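Local coordinates for peptidoglycan D,D-transpeptidase FtsI (Burkholderia pseudomallei, PDB 6HZI), which probably cross-links peptidoglycan strands as a penicillin-binding D,D-transpeptidase of the cell-division machinery, the crystallised part being its transpeptidase domain without a bound ligand, at residues I17-T20 with N21-A25; N168-R171 with I172-A175; V222-P225 with T226-R229. All coordinates share one frame; numbering follows the deposited sequence.

Interaction 1 of 3, residues I17-T20 with N21-A25; sequences ITYT and NLKAA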
loop_
_atom_site.group_PDB
_atom_site.type_symbol
_atom_site.label_atom_id
_atom_site.label_comp_id
_atom_site.label_asym_id
_atom_site.label_seq_id
_atom_site.Cartn_x
_atom_site.Cartn_y
_atom_site.Cartn_z
ATOM N N ILE A 17 -7.337 -7.588 18.049
ATOM C CA ILE A 17 -7.069 -6.144 17.833
ATOM C C ILE A 17 -7.474 -5.748 16.414
ATOM O O ILE A 17 -7.985 -4.621 16.230
ATOM C CB ILE A 17 -5.584 -5.860 18.013
ATOM C CG1 ILE A 17 -5.238 -5.756 19.496
ATOM C CG2 ILE A 17 -5.193 -4.628 17.194
ATOM C CD1 ILE A 17 -3.726 -5.741 19.750
ATOM N N THR A 18 -7.187 -6.608 15.430
ATOM C CA THR A 18 -7.424 -6.276 14.000
ATOM C C THR A 18 -8.947 -6.332 13.783
ATOM O O THR A 18 -9.536 -5.418 13.166
ATOM C CB THR A 18 -6.582 -7.176 13.075
ATOM O OG1 THR A 18 -5.169 -7.031 13.287
ATOM C CG2 THR A 18 -6.850 -6.860 11.625
ATOM N N TYR A 19 -9.593 -7.373 14.289
ATOM C CA TYR A 19 -11.062 -7.543 14.186
ATOM C C TYR A 19 -11.831 -6.418 14.879
ATOM O O TYR A 19 -12.758 -5.968 14.251
ATOM C CB TYR A 19 -11.485 -8.858 14.813
ATOM C CG TYR A 19 -12.963 -9.108 14.918
ATOM C CD1 TYR A 19 -13.655 -9.725 13.877
ATOM C CD2 TYR A 19 -13.635 -8.896 16.109
ATOM C CE1 TYR A 19 -14.991 -10.084 14.005
ATOM C CE2 TYR A 19 -14.966 -9.250 16.251
ATOM C CZ TYR A 19 -15.645 -9.833 15.193
ATOM O OH TYR A 19 -16.950 -10.203 15.310
ATOM N N THR A 20 -11.495 -5.988 16.099
ATOM C CA THR A 20 -12.308 -4.941 16.797
ATOM C C THR A 20 -12.192 -3.632 16.005
ATOM O O THR A 20 -13.206 -2.989 15.740
ATOM C CB THR A 20 -11.902 -4.740 18.260
ATOM O OG1 THR A 20 -10.500 -4.502 18.221
ATOM C CG2 THR A 20 -12.154 -5.954 19.130
ATOM N N ASN A 21 -10.989 -3.265 15.586
ATOM C CA ASN A 21 -10.745 -1.959 14.923
ATOM C C ASN A 21 -11.464 -1.957 13.572
ATOM O O ASN A 21 -12.110 -0.999 13.218
ATOM C CB ASN A 21 -9.238 -1.713 14.853
ATOM C CG ASN A 21 -8.721 -1.201 16.176
ATOM O OD1 ASN A 21 -9.255 -0.202 16.610
ATOM N ND2 ASN A 21 -7.694 -1.798 16.796
ATOM N N LEU A 22 -11.329 -3.019 12.810
ATOM C CA LEU A 22 -11.854 -3.039 11.438
ATOM C C LEU A 22 -13.372 -3.005 11.554
ATOM O O LEU A 22 -13.973 -2.217 10.842
ATOM C CB LEU A 22 -11.363 -4.281 10.684
ATOM C CG LEU A 22 -11.917 -4.379 9.270
ATOM C CD1 LEU A 22 -11.434 -3.215 8.419
ATOM C CD2 LEU A 22 -11.598 -5.712 8.618
ATOM N N LYS A 23 -13.940 -3.822 12.447
ATOM C CA LYS A 23 -15.402 -3.977 12.591
ATOM C C LYS A 23 -15.983 -2.632 13.037
ATOM O O LYS A 23 -16.993 -2.179 12.423
ATOM C CB LYS A 23 -15.724 -5.062 13.614
ATOM C CG LYS A 23 -17.162 -5.544 13.599
ATOM C CD LYS A 23 -17.436 -6.699 14.539
ATOM C CE LYS A 23 -18.925 -6.833 14.805
ATOM N NZ LYS A 23 -19.282 -8.096 15.492
ATOM N N ALA A 24 -15.374 -2.017 14.060
ATOM C CA ALA A 24 -15.774 -0.687 14.589
ATOM C C ALA A 24 -15.854 0.323 13.435
ATOM O O ALA A 24 -16.836 1.076 13.394
ATOM C CB ALA A 24 -14.826 -0.208 15.657
ATOM N N ALA A 25 -14.860 0.320 12.536
ATOM C CA ALA A 25 -14.747 1.225 11.370
ATOM C C ALA A 25 -15.879 0.934 10.396
ATOM O O ALA A 25 -16.583 1.884 9.936
ATOM C CB ALA A 25 -13.419 1.024 10.681
#
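This is a local contact within one helix, where Tyr-19 meets Lys-23 and Ile-17 meets Asn-21 one turn further on. The helix spans residues 12-28 and lies near the start of the chain.

The backbone follows the regular i to i+4 pattern. Leu-22 N bonds to Thr-18 O at 3.0 Å, and the turns at Lys-23 and Ala-24 close likewise on Tyr-19 and Thr-20. The turn at Asn-21 is looser, because Asn-21 N reaches Ile-17 O only in a weak bond of 3.4 Å. The side chain of Asn-21 adds to it. Its CG stands beside its own backbone N (chi1 -80°), which turns the amide back along the helix. Asn-21 ND2 then donates to Ile-17 O at 2.9 Å. The bond is bent, and the carbonyl oxygen lies tilted out of the amide plane. Ile-17 O thus receives both nitrogens of Asn-21, the backbone one weakly. Beside this bond, Ile-17 CG2 packs on Asn-21 ND2 at 3.8 Å.

On another face of the helix, Tyr-19 and Lys-23 run side by side and point the same way. CG of Tyr-19 is trans to the backbone N (chi1 174°), and the lysine chain is extended. Lys-23 NZ therefore arrives at the phenol and donates to Tyr-19 OH at 3.1 Å. Lys-23 CD lies 3.7 Å from Tyr-19 CZ, obliquely to the ring.

Asn-21 ND2 also bonds to Asp-320 of helix 310-324, so one amide group serves two helices. Thr-18 and Leu-22 face the sheet and pack on Val-50 of strand 46-52 and Ala-36 of strand 33-40. Helix 12-28 therefore lies against both these strands and helix 310-324.

Interaction 2 of 3, residues N168-R171 with I172-A175; sequences NWRR and IEQA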
loop_
_atom_site.group_PDB
_atom_site.type_symbol
_atom_site.label_atom_id
_atom_site.label_comp_id
_atom_site.label_asym_id
_atom_site.label_seq_id
_atom_site.Cartn_x
_atom_site.Cartn_y
_atom_site.Cartn_z
ATOM N N ASN A 168 1.261 -4.372 -24.986
ATOM C CA ASN A 168 -0.044 -3.730 -25.321
ATOM C C ASN A 168 -0.194 -2.333 -24.714
ATOM O O ASN A 168 -1.275 -1.756 -24.933
ATOM C CB ASN A 168 -1.264 -4.498 -24.811
ATOM C CG ASN A 168 -1.394 -5.855 -25.447
ATOM O OD1 ASN A 168 -0.673 -6.164 -26.387
ATOM N ND2 ASN A 168 -2.293 -6.667 -24.929
ATOM N N TRP A 169 0.778 -1.809 -23.951
ATOM C CA TRP A 169 0.554 -0.544 -23.185
ATOM C C TRP A 169 0.659 0.659 -24.133
ATOM O O TRP A 169 1.749 0.878 -24.692
ATOM C CB TRP A 169 1.527 -0.346 -22.010
ATOM C CG TRP A 169 1.433 -1.266 -20.831
ATOM C CD1 TRP A 169 0.722 -2.422 -20.703
ATOM C CD2 TRP A 169 2.195 -1.123 -19.625
ATOM N NE1 TRP A 169 0.971 -2.991 -19.490
ATOM C CE2 TRP A 169 1.885 -2.227 -18.814
ATOM C CE3 TRP A 169 3.091 -0.158 -19.155
ATOM C CZ2 TRP A 169 2.422 -2.373 -17.539
ATOM C CZ3 TRP A 169 3.661 -0.332 -17.919
ATOM C CH2 TRP A 169 3.306 -1.408 -17.110
ATOM N N ARG A 170 -0.414 1.440 -24.254
ATOM C CA ARG A 170 -0.349 2.828 -24.780
ATOM C C ARG A 170 0.356 3.679 -23.713
ATOM O O ARG A 170 0.249 3.358 -22.510
ATOM C CB ARG A 170 -1.756 3.358 -25.094
ATOM C CG ARG A 170 -2.526 2.587 -26.165
ATOM C CD ARG A 170 -4.014 2.888 -26.079
ATOM N NE ARG A 170 -4.246 4.270 -26.463
ATOM C CZ ARG A 170 -5.351 4.978 -26.225
ATOM N NH1 ARG A 170 -6.370 4.453 -25.562
ATOM N NH2 ARG A 170 -5.433 6.227 -26.657
ATOM N N ARG A 171 1.023 4.755 -24.103
ATOM C CA ARG A 171 1.788 5.620 -23.160
ATOM C C ARG A 171 0.880 6.159 -22.036
ATOM O O ARG A 171 1.388 6.287 -20.912
ATOM C CB ARG A 171 2.482 6.747 -23.922
ATOM C CG ARG A 171 3.551 7.465 -23.114
ATOM C CD ARG A 171 4.449 8.320 -23.989
ATOM N NE ARG A 171 3.695 9.271 -24.820
ATOM C CZ ARG A 171 4.073 10.526 -25.064
ATOM N NH1 ARG A 171 5.183 10.999 -24.527
ATOM N NH2 ARG A 171 3.327 11.328 -25.804
ATOM N N ILE A 172 -0.394 6.450 -22.316
ATOM C CA ILE A 172 -1.417 6.926 -21.338
ATOM C C ILE A 172 -1.790 5.819 -20.309
ATOM O O ILE A 172 -2.295 6.142 -19.200
ATOM C CB ILE A 172 -2.647 7.420 -22.115
ATOM C CG1 ILE A 172 -3.697 8.080 -21.226
ATOM C CG2 ILE A 172 -3.298 6.293 -22.889
ATOM C CD1 ILE A 172 -3.164 9.185 -20.316
ATOM N N GLU A 173 -1.633 4.539 -20.647
ATOM C CA GLU A 173 -1.901 3.433 -19.698
ATOM C C GLU A 173 -0.714 3.306 -18.732
ATOM O O GLU A 173 -0.955 3.135 -17.542
ATOM C CB GLU A 173 -2.204 2.158 -20.481
ATOM C CG GLU A 173 -3.596 2.203 -21.088
ATOM C CD GLU A 173 -3.776 1.459 -22.398
ATOM O OE1 GLU A 173 -2.761 1.039 -23.011
ATOM O OE2 GLU A 173 -4.932 1.301 -22.793
ATOM N N GLN A 174 0.518 3.364 -19.233
ATOM C CA GLN A 174 1.711 3.538 -18.380
ATOM C C GLN A 174 1.444 4.696 -17.402
ATOM O O GLN A 174 1.754 4.589 -16.231
ATOM C CB GLN A 174 2.957 3.804 -19.224
ATOM C CG GLN A 174 4.229 3.806 -18.385
ATOM C CD GLN A 174 5.469 3.749 -19.233
ATOM O OE1 GLN A 174 5.393 3.340 -20.370
ATOM N NE2 GLN A 174 6.617 4.147 -18.697
ATOM N N ALA A 175 0.848 5.782 -17.862
ATOM C CA ALA A 175 0.620 6.941 -16.983
ATOM C C ALA A 175 -0.353 6.500 -15.901
ATOM O O ALA A 175 -0.000 6.628 -14.728
ATOM C CB ALA A 175 0.078 8.122 -17.756
#
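Glu-173 folds back over the start of its helix to meet Arg-170, the N-cap residue. CG of Glu-173 stands beside the backbone N (chi1 -75°), and a bend at chi2 (149°) brings the carboxylate round. Glu-173 OE1 accepts from Arg-170 N at 2.7 Å, nearly along its C-O axis. Meanwhile Arg-170 O accepts from Glu-173 N at 2.9 Å and from Gln-174 N at 3.3 Å. The glutamate, three residues after the N-cap, makes one of the two bonds of a capping box; the N-cap side chain does not make the other, so the box is incomplete.

Arg-170 bends at chi3 (68°), and its guanidinium turns over Ile-172. Ile-172 CG2 sits below the centre of one face, 4.1 Å from Arg-170 CZ. The guanidinium and carboxylate planes are almost perpendicular. Arg-170 NH1 stays 4.4 Å from Glu-173 OE2, beyond a salt bridge.

Trp-169 and Gln-174 cross at about a right angle, with Trp-169 CE3 4.0 Å from Gln-174 CB. Both also pack on Pro-135 of helix 135-144, and Gln-174 NE2 bonds to Met-133 O. Arg-171 forms a salt bridge with Asp-99 and touches Leu-98 of strand 95-98. The start of helix 171-178 thus packs on both that strand and helix 135-144.

Interaction 3 of 3, residues V222-P225 with T226-R229; sequences VFSP and TTAR
The guanidinium of Arg-229 lies with one face over Pro-225, its carbonyl oxygen 3.8 Å above the centre of the plane. Arg-229 NH2 comes 3.2 Å from Pro-225 CB. A bend at chi3 (-148°) helps turn the group back over the proline. The ring of Phe-223 has Val-222 CG1 over the centre of one face, at 3.6 Å. Thr-227 CG2 approaches that ring obliquely and touches Phe-223 CB at 3.9 Å.

Between these groups the helix is capped. Ser-224 is the N-cap residue, and its OG accepts from Thr-227 N at 3.0 Å in a fairly straight bond (160°). Arg-229 N donates to Pro-225 O at 3.0 Å. Ala-228 N is shared weakly between Ser-224 O and Pro-225 O.

Asp-79 of helix 70-79 accepts from both Ser-224 N and Thr-227 OG1 through a single carboxylate oxygen, OD1. It therefore holds the residue before the helix and its first turn together. Pro-225, at the first helical position, has no N-H of its own. The serine oxygen satisfies an N-H of the first turn. The carboxylate of Asp-79 lies close to this helix start, so the helix dipole would probably help stabilise its negative charge.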
loop_
_atom_site.group_PDB
_atom_site.type_symbol
_atom_site.label_atom_id
_atom_site.label_comp_id
_atom_site.label_asym_id
_atom_site.label_seq_id
_atom_site.Cartn_x
_atom_site.Cartn_y
_atom_site.Cartn_z
ATOM N N VAL A 222 13.894 -7.316 -5.066
ATOM C CA VAL A 222 13.134 -6.526 -6.069
ATOM C C VAL A 222 13.805 -5.146 -6.237
ATOM O O VAL A 222 13.868 -4.640 -7.386
ATOM C CB VAL A 222 11.649 -6.405 -5.708
ATOM C CG1 VAL A 222 10.965 -5.495 -6.708
ATOM C CG2 VAL A 222 10.953 -7.755 -5.706
ATOM N N PHE A 223 14.272 -4.530 -5.151
ATOM C CA PHE A 223 14.895 -3.190 -5.195
ATOM C C PHE A 223 16.185 -3.207 -4.383
ATOM O O PHE A 223 16.293 -4.032 -3.500
ATOM C CB PHE A 223 13.965 -2.116 -4.600
ATOM C CG PHE A 223 12.595 -2.053 -5.211
ATOM C CD1 PHE A 223 12.439 -1.751 -6.549
ATOM C CD2 PHE A 223 11.472 -2.279 -4.429
ATOM C CE1 PHE A 223 11.171 -1.728 -7.119
ATOM C CE2 PHE A 223 10.210 -2.275 -4.997
ATOM C CZ PHE A 223 10.057 -1.973 -6.341
ATOM N N SER A 224 17.078 -2.258 -4.599
ATOM C CA SER A 224 18.289 -2.118 -3.762
ATOM C C SER A 224 17.829 -1.780 -2.350
ATOM O O SER A 224 16.711 -1.345 -2.156
ATOM C CB SER A 224 19.243 -1.071 -4.311
ATOM O OG SER A 224 19.049 0.208 -3.684
ATOM N N PRO A 225 18.644 -2.022 -1.311
ATOM C CA PRO A 225 18.296 -1.579 0.037
ATOM C C PRO A 225 18.195 -0.061 0.153
ATOM O O PRO A 225 17.384 0.371 0.956
ATOM C CB PRO A 225 19.444 -2.124 0.939
ATOM C CG PRO A 225 20.054 -3.261 0.134
ATOM C CD PRO A 225 19.866 -2.855 -1.326
ATOM N N THR A 226 19.049 0.689 -0.559
ATOM C CA THR A 226 19.075 2.178 -0.489
ATOM C C THR A 226 17.759 2.683 -1.092
ATOM O O THR A 226 17.187 3.605 -0.485
ATOM C CB THR A 226 20.289 2.834 -1.163
ATOM O OG1 THR A 226 21.380 2.098 -0.644
ATOM C CG2 THR A 226 20.477 4.315 -0.846
ATOM N N THR A 227 17.251 2.008 -2.132
ATOM C CA THR A 227 15.954 2.348 -2.755
ATOM C C THR A 227 14.889 2.255 -1.651
ATOM O O THR A 227 14.072 3.168 -1.529
ATOM C CB THR A 227 15.673 1.518 -4.015
ATOM O OG1 THR A 227 16.619 1.852 -5.016
ATOM C CG2 THR A 227 14.317 1.810 -4.623
ATOM N N ALA A 228 14.984 1.265 -0.785
ATOM C CA ALA A 228 13.887 0.902 0.126
ATOM C C ALA A 228 13.926 1.858 1.298
ATOM O O ALA A 228 12.881 2.340 1.722
ATOM C CB ALA A 228 13.995 -0.548 0.544
ATOM N N ARG A 229 15.107 2.151 1.804
ATOM C CA ARG A 229 15.222 3.108 2.939
ATOM C C ARG A 229 14.653 4.458 2.487
ATOM O O ARG A 229 14.016 5.178 3.277
ATOM C CB ARG A 229 16.693 3.247 3.355
ATOM C CG ARG A 229 17.246 2.007 4.044
ATOM C CD ARG A 229 18.674 2.145 4.523
ATOM N NE ARG A 229 19.249 0.815 4.421
ATOM C CZ ARG A 229 20.227 0.463 3.590
ATOM N NH1 ARG A 229 20.813 1.360 2.817
ATOM N NH2 ARG A 229 20.641 -0.790 3.556
#

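How the interactions relate
From the N terminus, interaction 1 comes first, inside helix 12-28, and closes no loop. Interaction 2 follows at 168-175, where the loop after helix 135-144 enters helix 171-178. Interaction 3 comes last at 222-229, where another loop enters helix 225-238. The three are in series, so none nests in or crosses another. None touches another. Interactions 1 and 2 have centres 38 Å apart, on opposite sides of the chain's centre, and interactions 1 and 3 also lie on opposite sides. Interaction 1 belongs to the helices against the antiparallel sheet. Interaction 2 ties the start of helix 171-178 to helix 135-144, and interaction 3 ties the start of helix 225-238 to helix 70-79.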